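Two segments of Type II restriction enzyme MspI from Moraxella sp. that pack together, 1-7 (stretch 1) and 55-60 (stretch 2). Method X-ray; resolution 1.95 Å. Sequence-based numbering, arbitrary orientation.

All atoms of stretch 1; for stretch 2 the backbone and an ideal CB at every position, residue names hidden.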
# COMPACT_ATOMS: atom_id res chain seq x y z
N MET E 1 -21.37 -4.71 0.57
CA MET E 1 -22.68 -4.50 -0.13
C MET E 1 -22.47 -3.87 -1.50
O MET E 1 -21.75 -2.88 -1.62
CB MET E 1 -23.59 -3.59 0.70
CG MET E 1 -24.90 -3.23 0.01
SD MET E 1 -25.88 -2.00 0.91
CE MET E 1 -25.89 -0.62 -0.26
N ARG E 2 -23.09 -4.44 -2.53
CA ARG E 2 -22.97 -3.86 -3.85
C ARG E 2 -23.90 -2.66 -3.89
O ARG E 2 -25.05 -2.75 -4.32
CB ARG E 2 -23.37 -4.84 -4.95
CG ARG E 2 -22.30 -5.85 -5.29
CD ARG E 2 -22.33 -6.17 -6.76
NE ARG E 2 -21.55 -7.36 -7.08
CZ ARG E 2 -21.48 -7.90 -8.29
NH1 ARG E 2 -22.15 -7.36 -9.29
NH2 ARG E 2 -20.75 -8.99 -8.48
N THR E 3 -23.37 -1.55 -3.41
CA THR E 3 -24.11 -0.30 -3.36
C THR E 3 -24.40 0.14 -4.78
O THR E 3 -23.99 -0.50 -5.74
CB THR E 3 -23.28 0.78 -2.70
OG1 THR E 3 -22.11 1.00 -3.49
CG2 THR E 3 -22.89 0.36 -1.31
N GLU E 4 -25.12 1.26 -4.89
CA GLU E 4 -25.46 1.81 -6.18
C GLU E 4 -24.19 2.07 -6.99
O GLU E 4 -24.10 1.71 -8.16
CB GLU E 4 -26.23 3.12 -5.99
CG GLU E 4 -26.85 3.67 -7.27
CD GLU E 4 -27.48 5.05 -7.08
OE1 GLU E 4 -28.30 5.44 -7.94
OE2 GLU E 4 -27.15 5.74 -6.10
N LEU E 5 -23.20 2.70 -6.36
CA LEU E 5 -21.95 3.00 -7.04
C LEU E 5 -21.16 1.74 -7.39
O LEU E 5 -20.70 1.60 -8.52
CB LEU E 5 -21.07 3.92 -6.19
CG LEU E 5 -19.70 4.29 -6.77
CD1 LEU E 5 -19.87 4.99 -8.12
CD2 LEU E 5 -18.95 5.18 -5.79
N LEU E 6 -21.01 0.84 -6.43
CA LEU E 6 -20.25 -0.38 -6.70
C LEU E 6 -20.94 -1.24 -7.74
O LEU E 6 -20.28 -1.87 -8.57
CB LEU E 6 -20.04 -1.20 -5.43
CG LEU E 6 -18.71 -1.04 -4.68
CD1 LEU E 6 -18.59 -2.18 -3.67
CD2 LEU E 6 -17.53 -1.08 -5.66
N SER E 7 -22.27 -1.27 -7.70
CA SER E 7 -23.01 -2.07 -8.67
C SER E 7 -22.70 -1.54 -10.06
O SER E 7 -22.52 -2.30 -11.00
CB SER E 7 -24.52 -1.98 -8.40
OG SER E 7 -25.23 -2.73 -9.37
N UNK E 55 -26.91 8.37 3.85
CA UNK E 55 -27.68 7.85 2.72
C UNK E 55 -26.84 6.82 1.96
O UNK E 55 -27.38 6.02 1.19
CB UNK E 55 -28.12 8.98 1.79
N UNK E 56 -25.52 6.85 2.17
CA UNK E 56 -24.60 5.90 1.53
C UNK E 56 -23.62 5.44 2.59
O UNK E 56 -22.45 5.81 2.58
CB UNK E 56 -23.87 6.52 0.34
N UNK E 57 -24.10 4.61 3.53
CA UNK E 57 -23.32 4.07 4.65
C UNK E 57 -21.95 3.49 4.30
O UNK E 57 -20.99 3.64 5.06
CB UNK E 57 -24.14 2.98 5.34
N UNK E 58 -21.85 2.81 3.16
CA UNK E 58 -20.58 2.21 2.77
C UNK E 58 -19.60 3.26 2.27
O UNK E 58 -18.47 3.32 2.74
CB UNK E 58 -20.80 1.15 1.69
N UNK E 59 -20.02 4.10 1.33
CA UNK E 59 -19.12 5.12 0.83
C UNK E 59 -18.79 6.13 1.92
O UNK E 59 -17.73 6.76 1.89
CB UNK E 59 -19.73 5.82 -0.38
N UNK E 60 -19.69 6.30 2.89
CA UNK E 60 -19.43 7.23 3.98
C UNK E 60 -18.30 6.65 4.84
O UNK E 60 -17.42 7.38 5.29
CB UNK E 60 -20.69 7.48 4.81

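Position 55 lies beyond the reach of stretch 1: nothing of that segment comes within 5.5 Å of its ideal CB, and its phi/psi of -78/-18° suits almost any residue. The contact leaves the choice open, and the deposited residue is Ala55, which touches stretch 1 nowhere.

At position 56 the CA-to-CB bond points sideways, so a short side chain would meet nothing of stretch 1. A long or broad one could extend to the carboxylate of Glu4. The position also immediately precedes a helix, a site where Ser, Thr, Asp or Asn is common. The deposited residue is Phe56, with chi1 in the m well. Its ring carries the side chain nearer, and CE2 lies 3.7 Å from Glu4 OE2. The carboxylate oxygen sits at the ring edge, near its plane, where the slightly positive ring hydrogens are a tolerable neighbour for a negative charge.

Position 57 opens a helix, with phi -48° and its CB sideways to stretch 1. Many residues would do, including proline, whose ring fixes phi near this value and whose missing amide hydrogen costs little in a first turn. It is Pro57, which makes no contact.

Position 58 points toward stretch 1, its ideal CB 3.7 Å from Thr3 CG2 and 5.3 Å from Met1 O. Beyond lie the Met1 amino group, a donor, and its carbonyl, an acceptor, with Leu6 CD1 nearby. An aliphatic stem would suit the methyl; a Glu could answer the amino group, and a Gln amide, neutral and long enough, both. Gln58 does so: Met1 N donates to OE1 (N to OE1, 3.1 Å), while NE2 gives Met1 O a weak hydrogen bond (NE2 to O, 3.1 Å; N-H...O angle 126°). Its CB packs 3.8 Å from Thr3 CG2.

Position 59 also points toward stretch 1, but its ideal CB has no neighbour there within 5.5 Å, so a longer side chain is needed. Thr3 OG1 already accepts from Leu6 N, capping the helix, and its hydrogen remains to be donated. Glu or Gln would offer an acceptor. Glu59, with chi1 m and chi2 p, accepts that hydrogen bond: Thr3 OG1 donates to OE1 (OG1 to OE1, 2.7 Å). A water accepts from Leu5 N (water O to N, 3.1 Å) and donates to Glu59 OE2 (water O to OE2, 2.9 Å), so the carboxylate is tied to the start of the stretch 1 helix, directly at the cap residue Thr3 and through a water at Leu5 N.

Position 60 is out of reach, and any helix-compatible residue would serve; it is Lys60, fully extended, whose backbone N donates to Phe56 O (N to O, 2.8 Å).

Stretch 2 55-60: AFPQEK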
# COMPACT_ATOMS: atom_id res chain seq x y z
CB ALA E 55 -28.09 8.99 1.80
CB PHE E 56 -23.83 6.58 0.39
CG PHE E 56 -24.71 7.08 -0.72
CD1 PHE E 56 -25.22 8.37 -0.69
CD2 PHE E 56 -25.05 6.25 -1.78
CE1 PHE E 56 -26.05 8.84 -1.70
CE2 PHE E 56 -25.89 6.71 -2.80
CZ PHE E 56 -26.39 8.00 -2.76
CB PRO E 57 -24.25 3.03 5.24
CG PRO E 57 -25.60 3.56 4.92
CD PRO E 57 -25.43 4.00 3.49
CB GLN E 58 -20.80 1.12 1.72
CG GLN E 58 -19.52 0.39 1.29
CD GLN E 58 -19.81 -0.96 0.64
OE1 GLN E 58 -20.32 -1.87 1.28
NE2 GLN E 58 -19.48 -1.08 -0.64
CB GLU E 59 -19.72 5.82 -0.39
CG GLU E 59 -19.67 4.97 -1.67
CD GLU E 59 -20.77 3.91 -1.72
OE1 GLU E 59 -20.54 2.86 -2.37
OE2 GLU E 59 -21.85 4.12 -1.15
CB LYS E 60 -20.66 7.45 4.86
CG LYS E 60 -20.41 8.49 5.95
CD LYS E 60 -21.55 8.60 6.96
CE LYS E 60 -21.23 9.67 8.01
NZ LYS E 60 -22.19 9.71 9.14
O HOH W 1 -23.56 3.92 -3.51
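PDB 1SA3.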